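Local coordinates for protein tartronic semialdehyde reductase (Salmonella typhimurium, PDB 1YB4) that interconverts tartronate semialdehyde (2-hydroxy-3-oxopropanoate) and (R)-glycerate, using NADH or NADPH as the reductant, at residues Pro70-Val75 / Ser96-Ile101; Lys104-Arg109 / Ala115-Ala120; Ser135-Gly140 / Thr170-Asn175; Lys143-Val148 / Ile159-Gly164; Ala174-Val179 / Gln239-Leu244. All coordinates share one frame; numbering follows the deposited sequence.

Contact 1. Residues Pro70-Val75 / Ser96-Ile101; sequences PQVEDV and SSISPI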
# COMPACT_ATOMS: atom_id res chain seq x y z
N PRO A 70 17.21 3.15 -23.33
CA PRO A 70 18.55 3.57 -23.74
C PRO A 70 19.08 2.94 -25.03
O PRO A 70 19.75 3.61 -25.81
CB PRO A 70 19.40 3.25 -22.52
CG PRO A 70 18.45 3.55 -21.41
CD PRO A 70 17.19 2.84 -21.89
N GLN A 71 18.79 1.65 -25.23
CA GLN A 71 19.22 0.94 -26.44
C GLN A 71 18.47 1.45 -27.68
O GLN A 71 18.95 1.31 -28.81
CB GLN A 71 18.98 -0.55 -26.33
CG GLN A 71 19.97 -1.28 -25.47
CD GLN A 71 19.69 -2.76 -25.48
OE1 GLN A 71 19.79 -3.42 -26.52
NE2 GLN A 71 19.32 -3.30 -24.32
N VAL A 72 17.28 2.00 -27.47
CA VAL A 72 16.52 2.56 -28.58
C VAL A 72 17.13 3.92 -28.90
O VAL A 72 17.10 4.37 -30.04
CB VAL A 72 15.02 2.74 -28.23
CG1 VAL A 72 14.41 3.84 -29.10
CG2 VAL A 72 14.28 1.46 -28.48
N GLU A 73 17.70 4.58 -27.89
CA GLU A 73 18.29 5.89 -28.09
C GLU A 73 19.61 5.79 -28.85
O GLU A 73 19.93 6.63 -29.69
CB GLU A 73 18.53 6.59 -26.76
CG GLU A 73 18.94 8.04 -26.92
CD GLU A 73 19.32 8.70 -25.61
OE1 GLU A 73 18.52 8.64 -24.65
OE2 GLU A 73 20.42 9.30 -25.55
N ASP A 74 20.37 4.74 -28.56
CA ASP A 74 21.65 4.53 -29.21
C ASP A 74 21.43 4.11 -30.66
O ASP A 74 22.17 4.52 -31.56
CB ASP A 74 22.45 3.46 -28.47
CG ASP A 74 23.91 3.43 -28.88
OD1 ASP A 74 24.62 2.48 -28.47
OD2 ASP A 74 24.36 4.34 -29.61
N VAL A 75 20.42 3.29 -30.90
CA VAL A 75 20.13 2.86 -32.26
C VAL A 75 19.80 4.11 -33.06
O VAL A 75 20.19 4.25 -34.22
CB VAL A 75 18.93 1.90 -32.33
CG1 VAL A 75 18.42 1.81 -33.76
CG2 VAL A 75 19.35 0.53 -31.85
N SER A 96 9.46 -1.17 -29.71
CA SER A 96 9.93 -1.55 -28.38
C SER A 96 9.00 -0.91 -27.36
O SER A 96 8.26 0.03 -27.69
CB SER A 96 11.33 -1.00 -28.11
OG SER A 96 12.25 -1.27 -29.16
N SER A 97 9.02 -1.42 -26.14
CA SER A 97 8.23 -0.82 -25.07
C SER A 97 9.23 -0.04 -24.23
O SER A 97 9.98 -0.62 -23.44
CB SER A 97 7.54 -1.89 -24.21
OG SER A 97 6.50 -2.52 -24.92
N ILE A 98 9.27 1.26 -24.44
CA ILE A 98 10.20 2.11 -23.71
C ILE A 98 9.45 3.26 -23.06
O ILE A 98 8.22 3.27 -23.02
CB ILE A 98 11.30 2.67 -24.65
CG1 ILE A 98 10.73 3.78 -25.54
CG2 ILE A 98 11.84 1.56 -25.53
CD1 ILE A 98 11.74 4.36 -26.53
N SER A 99 10.21 4.23 -22.57
CA SER A 99 9.67 5.37 -21.88
C SER A 99 8.86 6.33 -22.73
O SER A 99 9.33 6.81 -23.76
CB SER A 99 10.79 6.14 -21.20
OG SER A 99 10.34 7.43 -20.82
N PRO A 100 7.63 6.63 -22.29
CA PRO A 100 6.72 7.55 -22.99
C PRO A 100 7.32 8.95 -23.15
O PRO A 100 7.29 9.52 -24.24
CB PRO A 100 5.48 7.53 -22.11
CG PRO A 100 5.49 6.11 -21.56
CD PRO A 100 6.93 5.95 -21.18
N ILE A 101 7.86 9.49 -22.05
CA ILE A 101 8.48 10.82 -22.06
C ILE A 101 9.69 10.87 -23.02
O ILE A 101 9.90 11.86 -23.74
CB ILE A 101 8.97 11.24 -20.64
CG1 ILE A 101 7.80 11.30 -19.66
CG2 ILE A 101 9.66 12.59 -20.69
CD1 ILE A 101 7.21 9.94 -19.32

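Contact 2. Residues Lys104-Arg109 / Ala115-Ala120; sequences KRFAQR and ADYLDA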
# COMPACT_ATOMS: atom_id res chain seq x y z
N LYS A 104 8.83 10.89 -26.69
CA LYS A 104 8.43 12.23 -27.08
C LYS A 104 9.61 12.96 -27.69
O LYS A 104 9.49 13.55 -28.77
CB LYS A 104 7.91 13.02 -25.88
CG LYS A 104 6.58 12.53 -25.29
CD LYS A 104 5.37 13.12 -26.00
CE LYS A 104 4.06 12.74 -25.31
NZ LYS A 104 3.94 13.31 -23.93
N ARG A 105 10.76 12.92 -27.03
CA ARG A 105 11.91 13.63 -27.57
C ARG A 105 12.69 12.90 -28.66
O ARG A 105 13.32 13.54 -29.51
CB ARG A 105 12.86 14.09 -26.45
CG ARG A 105 13.71 13.03 -25.82
CD ARG A 105 14.87 13.69 -25.08
NE ARG A 105 15.69 12.72 -24.34
CZ ARG A 105 15.28 12.06 -23.26
NH1 ARG A 105 14.06 12.26 -22.78
NH2 ARG A 105 16.10 11.21 -22.66
N PHE A 106 12.66 11.58 -28.67
CA PHE A 106 13.35 10.85 -29.74
C PHE A 106 12.65 11.23 -31.04
O PHE A 106 13.28 11.53 -32.05
CB PHE A 106 13.24 9.33 -29.53
CG PHE A 106 14.03 8.81 -28.36
CD1 PHE A 106 14.73 9.67 -27.52
CD2 PHE A 106 14.07 7.44 -28.10
CE1 PHE A 106 15.46 9.18 -26.44
CE2 PHE A 106 14.80 6.93 -27.02
CZ PHE A 106 15.50 7.80 -26.19
N ALA A 107 11.32 11.22 -30.98
CA ALA A 107 10.47 11.54 -32.11
C ALA A 107 10.79 12.90 -32.71
O ALA A 107 11.17 12.98 -33.88
CB ALA A 107 8.99 11.49 -31.70
N GLN A 108 10.64 13.97 -31.94
CA GLN A 108 10.91 15.29 -32.48
C GLN A 108 12.36 15.45 -32.94
O GLN A 108 12.65 16.29 -33.79
CB GLN A 108 10.54 16.39 -31.49
CG GLN A 108 11.41 16.50 -30.27
CD GLN A 108 10.92 17.60 -29.34
OE1 GLN A 108 10.75 18.75 -29.76
NE2 GLN A 108 10.71 17.26 -28.06
N ARG A 109 13.27 14.65 -32.38
CA ARG A 109 14.66 14.72 -32.81
C ARG A 109 14.70 14.20 -34.23
O ARG A 109 15.19 14.87 -35.13
CB ARG A 109 15.57 13.86 -31.93
CG ARG A 109 16.09 14.54 -30.69
CD ARG A 109 17.49 14.03 -30.38
NE ARG A 109 17.63 13.55 -29.01
CZ ARG A 109 18.68 12.88 -28.57
NH1 ARG A 109 19.69 12.61 -29.40
NH2 ARG A 109 18.74 12.47 -27.31
N ALA A 115 12.43 13.02 -40.97
CA ALA A 115 11.83 11.69 -41.02
C ALA A 115 10.60 11.62 -40.13
O ALA A 115 10.44 12.41 -39.21
CB ALA A 115 12.86 10.66 -40.58
N ASP A 116 9.72 10.67 -40.44
CA ASP A 116 8.52 10.47 -39.64
C ASP A 116 8.83 9.41 -38.58
O ASP A 116 9.72 8.58 -38.77
CB ASP A 116 7.35 10.03 -40.52
CG ASP A 116 6.82 11.15 -41.39
OD1 ASP A 116 6.50 12.23 -40.84
OD2 ASP A 116 6.70 10.96 -42.62
N TYR A 117 8.09 9.46 -37.48
CA TYR A 117 8.29 8.53 -36.36
C TYR A 117 6.97 8.00 -35.85
O TYR A 117 6.02 8.75 -35.62
CB TYR A 117 9.01 9.27 -35.22
CG TYR A 117 9.49 8.40 -34.07
CD1 TYR A 117 10.86 8.20 -33.86
CD2 TYR A 117 8.60 7.80 -33.19
CE1 TYR A 117 11.33 7.43 -32.80
CE2 TYR A 117 9.05 7.02 -32.12
CZ TYR A 117 10.42 6.84 -31.94
OH TYR A 117 10.88 6.09 -30.88
N LEU A 118 6.91 6.68 -35.69
CA LEU A 118 5.72 6.06 -35.15
C LEU A 118 6.21 5.24 -33.97
O LEU A 118 7.13 4.44 -34.13
CB LEU A 118 5.05 5.09 -36.14
CG LEU A 118 4.29 5.54 -37.38
CD1 LEU A 118 3.59 4.32 -37.97
CD2 LEU A 118 3.28 6.64 -37.04
N ASP A 119 5.65 5.45 -32.78
CA ASP A 119 6.03 4.62 -31.66
C ASP A 119 4.86 3.66 -31.59
O ASP A 119 3.72 4.06 -31.40
CB ASP A 119 6.18 5.41 -30.35
CG ASP A 119 4.99 6.30 -30.04
OD1 ASP A 119 4.79 7.32 -30.73
OD2 ASP A 119 4.25 5.99 -29.09
N ALA A 120 5.14 2.39 -31.82
CA ALA A 120 4.08 1.40 -31.81
C ALA A 120 4.42 0.19 -30.95
O ALA A 120 4.67 -0.91 -31.46
CB ALA A 120 3.76 0.97 -33.24

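Contact 3. Residues Ser135-Gly140 / Thr170-Asn175; sequences SIMVGG and TCKVAN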
# COMPACT_ATOMS: atom_id res chain seq x y z
N SER A 135 -0.96 -7.29 -30.67
CA SER A 135 -1.83 -6.13 -30.51
C SER A 135 -0.82 -4.99 -30.67
O SER A 135 0.29 -5.06 -30.14
CB SER A 135 -2.48 -6.11 -29.13
OG SER A 135 -3.44 -7.14 -29.05
N ILE A 136 -1.20 -3.95 -31.43
CA ILE A 136 -0.30 -2.84 -31.68
C ILE A 136 -0.92 -1.47 -31.42
O ILE A 136 -1.91 -1.09 -32.06
CB ILE A 136 0.19 -2.92 -33.14
CG1 ILE A 136 0.82 -4.29 -33.40
CG2 ILE A 136 1.17 -1.83 -33.42
CD1 ILE A 136 1.15 -4.56 -34.88
N MSE A 137 -0.37 -0.73 -30.46
CA MSE A 137 -0.88 0.60 -30.14
C MSE A 137 0.11 1.58 -30.73
O MSE A 137 1.31 1.50 -30.48
CB MSE A 137 -1.01 0.76 -28.63
CG MSE A 137 -0.59 -0.47 -27.87
SE MSE A 137 -1.66 -0.86 -26.32
CE MSE A 137 -1.14 -2.71 -26.05
N VAL A 138 -0.39 2.53 -31.52
CA VAL A 138 0.46 3.46 -32.24
C VAL A 138 0.32 4.95 -31.99
O VAL A 138 -0.79 5.51 -32.00
CB VAL A 138 0.28 3.25 -33.78
CG1 VAL A 138 1.28 4.11 -34.54
CG2 VAL A 138 0.43 1.78 -34.14
N GLY A 139 1.46 5.61 -31.83
CA GLY A 139 1.47 7.05 -31.64
C GLY A 139 2.11 7.69 -32.85
O GLY A 139 3.20 7.29 -33.27
N GLY A 140 1.44 8.68 -33.44
CA GLY A 140 1.99 9.35 -34.60
C GLY A 140 0.95 10.06 -35.45
O GLY A 140 -0.19 10.24 -35.03
N THR A 170 2.49 5.34 -24.11
CA THR A 170 1.63 5.59 -22.98
C THR A 170 0.51 4.57 -22.93
O THR A 170 0.07 4.17 -21.84
CB THR A 170 1.06 7.00 -23.03
OG1 THR A 170 2.12 7.95 -22.89
CG2 THR A 170 0.01 7.18 -21.92
N CYS A 171 0.06 4.14 -24.11
CA CYS A 171 -1.03 3.17 -24.18
C CYS A 171 -0.57 1.80 -23.69
O CYS A 171 -1.30 1.10 -22.98
CB CYS A 171 -1.54 3.07 -25.61
SG CYS A 171 -3.10 2.18 -25.77
N LYS A 172 0.64 1.41 -24.06
CA LYS A 172 1.17 0.13 -23.62
C LYS A 172 1.32 0.12 -22.09
O LYS A 172 0.92 -0.84 -21.45
CB LYS A 172 2.53 -0.13 -24.28
CG LYS A 172 3.22 -1.41 -23.81
CD LYS A 172 2.41 -2.65 -24.13
CE LYS A 172 3.11 -3.91 -23.67
NZ LYS A 172 4.51 -3.97 -24.20
N VAL A 173 1.89 1.18 -21.52
CA VAL A 173 2.09 1.22 -20.07
C VAL A 173 0.77 1.06 -19.35
O VAL A 173 0.68 0.32 -18.37
CB VAL A 173 2.76 2.53 -19.60
CG1 VAL A 173 2.78 2.59 -18.08
CG2 VAL A 173 4.17 2.60 -20.13
N ALA A 174 -0.24 1.76 -19.84
CA ALA A 174 -1.58 1.72 -19.26
C ALA A 174 -2.12 0.29 -19.29
O ALA A 174 -2.77 -0.16 -18.35
CB ALA A 174 -2.52 2.66 -20.02
N ASN A 175 -1.84 -0.42 -20.38
CA ASN A 175 -2.26 -1.80 -20.55
C ASN A 175 -1.62 -2.66 -19.45
O ASN A 175 -2.30 -3.40 -18.72
CB ASN A 175 -1.84 -2.31 -21.94
CG ASN A 175 -2.40 -3.70 -22.28
OD1 ASN A 175 -1.83 -4.74 -21.92
ND2 ASN A 175 -3.55 -3.72 -22.96

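Contact 4. Residues Lys143-Val148 / Ile159-Gly164; sequences KVFDRV and ITLVGG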
# COMPACT_ATOMS: atom_id res chain seq x y z
N LYS A 143 -1.52 9.81 -41.59
CA LYS A 143 -0.99 9.43 -42.92
C LYS A 143 0.22 8.48 -42.77
O LYS A 143 0.36 7.52 -43.53
CB LYS A 143 -0.55 10.66 -43.71
CG LYS A 143 -1.61 11.76 -43.86
CD LYS A 143 -2.59 11.48 -44.97
CE LYS A 143 -3.62 12.60 -45.06
NZ LYS A 143 -3.00 13.93 -45.28
N VAL A 144 1.09 8.77 -41.80
CA VAL A 144 2.26 7.94 -41.54
C VAL A 144 1.77 6.56 -41.09
O VAL A 144 2.23 5.52 -41.56
CB VAL A 144 3.13 8.54 -40.43
CG1 VAL A 144 4.40 7.73 -40.26
CG2 VAL A 144 3.45 9.99 -40.76
N PHE A 145 0.82 6.58 -40.16
CA PHE A 145 0.23 5.35 -39.66
C PHE A 145 -0.39 4.59 -40.83
O PHE A 145 -0.18 3.39 -40.98
CB PHE A 145 -0.86 5.66 -38.62
CG PHE A 145 -1.70 4.46 -38.26
CD1 PHE A 145 -1.35 3.63 -37.21
CD2 PHE A 145 -2.85 4.15 -39.00
CE1 PHE A 145 -2.11 2.51 -36.89
CE2 PHE A 145 -3.62 3.03 -38.70
CZ PHE A 145 -3.25 2.20 -37.63
N ASP A 146 -1.14 5.30 -41.67
CA ASP A 146 -1.79 4.68 -42.83
C ASP A 146 -0.79 4.05 -43.77
O ASP A 146 -1.07 3.02 -44.39
CB ASP A 146 -2.61 5.71 -43.61
CG ASP A 146 -3.91 6.09 -42.91
OD1 ASP A 146 -4.57 5.18 -42.37
OD2 ASP A 146 -4.28 7.29 -42.92
N ARG A 147 0.39 4.66 -43.89
CA ARG A 147 1.45 4.17 -44.77
C ARG A 147 2.08 2.85 -44.32
O ARG A 147 2.33 1.96 -45.13
CB ARG A 147 2.54 5.23 -44.91
CG ARG A 147 3.71 4.83 -45.80
CD ARG A 147 4.47 6.06 -46.25
NE ARG A 147 5.21 6.70 -45.17
CZ ARG A 147 5.24 8.02 -44.96
NH1 ARG A 147 4.56 8.84 -45.76
NH2 ARG A 147 5.96 8.53 -43.96
N VAL A 148 2.33 2.75 -43.03
CA VAL A 148 2.94 1.56 -42.44
C VAL A 148 1.88 0.49 -42.14
O VAL A 148 2.19 -0.69 -41.97
CB VAL A 148 3.66 1.97 -41.13
CG1 VAL A 148 4.24 0.74 -40.44
CG2 VAL A 148 4.75 3.00 -41.45
N ILE A 159 -4.62 -3.44 -34.28
CA ILE A 159 -3.75 -2.30 -34.49
C ILE A 159 -4.61 -1.11 -34.17
O ILE A 159 -5.74 -1.02 -34.65
CB ILE A 159 -3.24 -2.18 -35.93
CG1 ILE A 159 -2.31 -3.35 -36.26
CG2 ILE A 159 -2.49 -0.87 -36.11
CD1 ILE A 159 -3.01 -4.62 -36.67
N THR A 160 -4.09 -0.20 -33.38
CA THR A 160 -4.86 0.96 -32.99
C THR A 160 -4.00 2.20 -32.96
O THR A 160 -2.95 2.20 -32.32
CB THR A 160 -5.47 0.77 -31.59
OG1 THR A 160 -6.39 -0.33 -31.61
CG2 THR A 160 -6.18 2.02 -31.13
N LEU A 161 -4.43 3.23 -33.67
CA LEU A 161 -3.71 4.49 -33.66
C LEU A 161 -4.29 5.15 -32.43
O LEU A 161 -5.48 5.48 -32.40
CB LEU A 161 -4.03 5.32 -34.90
CG LEU A 161 -3.22 6.62 -34.99
CD1 LEU A 161 -1.74 6.32 -34.92
CD2 LEU A 161 -3.57 7.35 -36.29
N VAL A 162 -3.46 5.32 -31.40
CA VAL A 162 -3.90 5.89 -30.14
C VAL A 162 -3.88 7.42 -30.11
O VAL A 162 -4.73 8.04 -29.46
CB VAL A 162 -3.03 5.36 -28.97
CG1 VAL A 162 -3.46 5.99 -27.67
CG2 VAL A 162 -3.16 3.83 -28.88
N GLY A 163 -2.92 8.02 -30.81
CA GLY A 163 -2.81 9.47 -30.85
C GLY A 163 -1.46 9.85 -31.43
O GLY A 163 -0.91 9.13 -32.26
N GLY A 164 -0.94 10.99 -31.00
CA GLY A 164 0.34 11.46 -31.50
C GLY A 164 1.50 10.75 -30.84
O GLY A 164 1.31 9.99 -29.89

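Contact 5. Residues Ala174-Val179 / Gln239-Leu244; sequences ANQIIV and QKDLNL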
# COMPACT_ATOMS: atom_id res chain seq x y z
N ALA A 174 -0.24 1.76 -19.84
CA ALA A 174 -1.58 1.72 -19.26
C ALA A 174 -2.12 0.29 -19.29
O ALA A 174 -2.77 -0.16 -18.35
CB ALA A 174 -2.52 2.66 -20.02
N ASN A 175 -1.84 -0.42 -20.38
CA ASN A 175 -2.26 -1.80 -20.55
C ASN A 175 -1.62 -2.66 -19.45
O ASN A 175 -2.30 -3.40 -18.72
CB ASN A 175 -1.84 -2.31 -21.94
CG ASN A 175 -2.40 -3.70 -22.28
OD1 ASN A 175 -1.83 -4.74 -21.92
ND2 ASN A 175 -3.55 -3.72 -22.96
N GLN A 176 -0.30 -2.54 -19.30
CA GLN A 176 0.43 -3.32 -18.31
C GLN A 176 0.05 -3.04 -16.86
O GLN A 176 0.12 -3.94 -16.03
CB GLN A 176 1.93 -3.15 -18.53
CG GLN A 176 2.37 -3.66 -19.88
CD GLN A 176 1.84 -5.07 -20.16
OE1 GLN A 176 0.81 -5.25 -20.81
NE2 GLN A 176 2.54 -6.06 -19.65
N ILE A 177 -0.37 -1.81 -16.57
CA ILE A 177 -0.80 -1.50 -15.21
C ILE A 177 -2.08 -2.27 -14.87
O ILE A 177 -2.17 -2.92 -13.84
CB ILE A 177 -1.10 0.01 -15.02
CG1 ILE A 177 0.19 0.82 -14.97
CG2 ILE A 177 -1.89 0.23 -13.76
CD1 ILE A 177 -0.04 2.31 -14.95
N ILE A 178 -3.06 -2.19 -15.76
CA ILE A 178 -4.34 -2.86 -15.55
C ILE A 178 -4.20 -4.37 -15.54
O ILE A 178 -4.85 -5.03 -14.76
CB ILE A 178 -5.36 -2.43 -16.61
CG1 ILE A 178 -5.85 -1.01 -16.28
CG2 ILE A 178 -6.51 -3.44 -16.71
CD1 ILE A 178 -6.94 -0.47 -17.19
N VAL A 179 -3.35 -4.92 -16.40
CA VAL A 179 -3.20 -6.37 -16.40
C VAL A 179 -2.66 -6.80 -15.05
O VAL A 179 -3.10 -7.81 -14.49
CB VAL A 179 -2.26 -6.85 -17.52
CG1 VAL A 179 -2.13 -8.38 -17.50
CG2 VAL A 179 -2.81 -6.39 -18.86
N GLN A 239 7.67 -7.23 -14.68
CA GLN A 239 8.42 -6.44 -13.70
C GLN A 239 9.07 -5.25 -14.41
O GLN A 239 8.92 -4.10 -13.99
CB GLN A 239 9.50 -7.27 -13.00
CG GLN A 239 8.98 -8.25 -11.95
CD GLN A 239 9.58 -8.01 -10.58
OE1 GLN A 239 9.26 -7.04 -9.90
NE2 GLN A 239 10.48 -8.91 -10.16
N LYS A 240 9.77 -5.54 -15.50
CA LYS A 240 10.42 -4.51 -16.29
C LYS A 240 9.34 -3.50 -16.73
O LYS A 240 9.56 -2.28 -16.68
CB LYS A 240 11.14 -5.14 -17.49
CG LYS A 240 11.92 -4.19 -18.42
CD LYS A 240 11.09 -3.71 -19.64
CE LYS A 240 10.46 -4.88 -20.40
NZ LYS A 240 9.64 -4.47 -21.59
N ASP A 241 8.18 -3.99 -17.15
CA ASP A 241 7.11 -3.09 -17.57
C ASP A 241 6.61 -2.20 -16.42
O ASP A 241 6.51 -0.98 -16.59
CB ASP A 241 5.94 -3.86 -18.18
CG ASP A 241 6.21 -4.31 -19.60
OD1 ASP A 241 6.88 -3.55 -20.34
OD2 ASP A 241 5.76 -5.42 -19.97
N LEU A 242 6.28 -2.79 -15.27
CA LEU A 242 5.80 -1.99 -14.15
C LEU A 242 6.85 -0.96 -13.75
O LEU A 242 6.52 0.04 -13.13
CB LEU A 242 5.44 -2.86 -12.95
CG LEU A 242 4.20 -3.74 -13.14
CD1 LEU A 242 3.80 -4.33 -11.78
CD2 LEU A 242 3.05 -2.92 -13.75
N ASN A 243 8.10 -1.20 -14.12
CA ASN A 243 9.15 -0.25 -13.80
C ASN A 243 9.03 0.99 -14.70
O ASN A 243 9.35 2.11 -14.28
CB ASN A 243 10.54 -0.87 -13.95
CG ASN A 243 11.62 -0.04 -13.28
OD1 ASN A 243 12.68 0.20 -13.86
ND2 ASN A 243 11.36 0.41 -12.05
N LEU A 244 8.56 0.79 -15.93
CA LEU A 244 8.35 1.92 -16.83
C LEU A 244 7.24 2.78 -16.24
O LEU A 244 7.38 4.00 -16.13
CB LEU A 244 7.92 1.45 -18.20
CG LEU A 244 9.08 1.04 -19.09
CD1 LEU A 244 8.55 0.37 -20.35
CD2 LEU A 244 9.90 2.29 -19.41

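Contact 1. Residues Pro70-Val75 / Ser96-Ile101
V72 leans out of helix 69-77 and spreads its two methyl groups over S96 and I98. CG1, turned nearly opposite the backbone N (chi1 155°), meets the far end of the isoleucine, with V72 CG1 3.7 Å from I98 CD1. The other branch drops toward the start of the loop: V72 CG2 lies 3.5 Å from S96 OG and also reaches the side branch of I98, at 3.8 Å from I98 CG2. I98 holds its longer arm between its own N and carbonyl carbon (chi1 74°), which brings CG2 and CD1 against different parts of the valine, and the two side chains meet at a slant. F106 of helix 100-111 packs on both. The loop 96-99 follows strand 90-94 of the Rossmann-type domain and runs into helix 100-111, whose first turn is capped where S99 OG accepts the N-H of E102. Between S96 and I98, S97 OG bonds NZ of K172, the predicted active-site lysine. Since S96 OG has its polar partners in D94 and the carbonyl of V66, V72 holds S96 and I98 by van der Waals contact, beside a polar tie from S99 N to T69 OG1.

Contact 2. Residues Lys104-Arg109 / Ala115-Ala120
A107 on the helix and Y117 on the strand mark where the two backbones come nearest, their CA atoms 5.6 Å apart. This is the returning half of a beta-alpha-beta unit of the Rossmann-type domain: strand 90-94 leads into helix 100-111, and strand 115-123 comes back beside the first strand, parallel to it. The strand's backbone is tied into the sheet through D116 and L118, which bond strand 90-94, and through D119, which bonds G139. On the helix, the closest approach falls at a small residue, A107.

Y117 carries most of the strand's side of the contact. Its CG stands opposite the backbone N (chi1 -171°), and the ring slants across the helix with one face against A107. A107 CA makes a CH-pi contact with that face, 4.1 Å from the centroid of the Y117 ring and 23° off its normal. The alanine methyl lies by CG, toward the CD2 side, with A107 CB 3.9 Å from Y117 CG. D119 CB, one strand repeat further on, touches the ring edge in its plane. F106 starts out toward the strand, but its ring swings off to helix 69-77, where it packs on E73 and L76. K104 NZ bonds the carbonyl of A196 of a second subunit. The phenol end of the tyrosine lies near the plane of the F106 ring, at its edge, with Y117 OH 4.2 Å from F106 CB.

Contact 3. Residues Ser135-Gly140 / Thr170-Asn175
The heaviest contact joins two chalcogens: the selenium of M137, modelled as selenomethionine, lies 3.4 Å from C171 SG, a short distance to be read with caution because M137 is built with an eclipsed first torsion (chi1 0°). C171 puts SG opposite its backbone N (chi1 -168°), directing it at the strand, and its methylene follows, with C171 CB 3.8 Å from M137 CB.

Carbon contacts continue the row down the helix. The M137 and K172 side chains cross at about a right angle, M137 CE being 4.0 Å from K172 CD. The same methyl also rests on the side chain of N175. Strand 134-139 belongs to the mixed sheet of the Rossmann-type domain, while helix 167-195 is the long helix that carries the chain into the helical C-terminal domain; their segment axes pass 8.4 Å apart at 137°, with M137 spanning much of the gap.

Polar bonds concern K172, the predicted active-site lysine. Its chain bends twice, at the second and fourth torsions, and leads NZ away from the strand to S97 OG and the carbonyl of V122. On C171 and N175 pack A206 and L207 of a second subunit, respectively.

Contact 4. Residues Lys143-Val148 / Ile159-Gly164
In the beta-alpha-beta unit formed by strand 134-139, helix 142-155 and strand 158-163, F145 of the helix packs on I159 and L161 of the final strand, at the end of the sheet within this chain. The segment axes run 10.2 Å apart and close to antiparallel, at 165°. F145 CG stands opposite the backbone N (chi1 168°), which carries the ring across that gap. L161 takes a face: its CB sits nearly over the middle, 4.0 Å from the centroid of the F145 ring in a CH-pi contact. Beyond it the leucine folds back toward the root of the ring, with L161 CD1 3.6 Å from F145 CD1 and L161 CD2 4.0 Å from F145 CB. I159 comes instead at the rim, near the ring plane, where its CG2 is 3.5 Å from both F145 CE1 and F145 CZ; the side chain of I159 also touches F152 and D153. V138 of the neighbouring strand also touches the phenylalanine. From the other side of strand 158-163, T160 and V162 meet A206 and R202 of a second subunit. With carbon on a face and carbon on the rim, the ring is held between these segments by carbon contacts, and helix and strand are joined here by apolar contact.

Contact 5. Residues Ala174-Val179 / Gln239-Leu244
A polar link between the side chains of these helices is a weak hydrogen bond from Q176 NE2 to D241 OD2, 3.3 Å long and bent to 129° at the hydrogen. Amide and carboxylate planes stand 77° apart, so the two flat ends meet nearly crosswise instead of lying in one plane. The first torsion of Q176 sets its CG beside the acid, 3.9 Å from D241 CG, and the bend at the second turns the amide to it. The backbone of the same residue is engaged too: Q176 O accepts a hydrogen bond from NE2 of H238, one turn before L242 on helix 235-251.

A salt bridge grips the other carboxylate oxygen: K240 NZ lies 3.2 Å from D241 OD1, approaching from well above the carboxylate plane. The aspartate thus has a partner on each oxygen, one from its own helix and one from across the interface. F233, from the loop before helix 235-251, packs on both Q176 and D241.

Helix 167-195 and helix 235-251 belong to the helical C-terminal domain, and their segments cross at -118° with axes 9.2 Å apart.

Van der Waals contact supplies the rest, through L242. Its CD2 reaches the backbone of the long helix, 3.9 Å from Q176 O and 4.4 Å from I177 CA. F266 of helix 257-271 packs on the leucine, while I178 meets A189 of a second subunit.

Contacts 1, 2 and 4 lie within the Rossmann-type domain, contact 5 within the helical C-terminal domain, and contact 3 joins the two. Contacts 1 and 2 share helix 100-111, with centres 11 Å apart, and meet through F106. Contacts 2, 3 and 4 draw on the successive sheet strands 115-123, 134-139 and 158-163; the salt bridge D116-R147 ties contact 2 to contact 4, which is nested in the chain loop closed by contact 3. Contacts 3 and 5 follow each other on helix 167-195, sharing A174 and N175. Contact 1 meets contact 3 where S97 bonds K172, so the predicted active-site lysine sits at the seam between the domains.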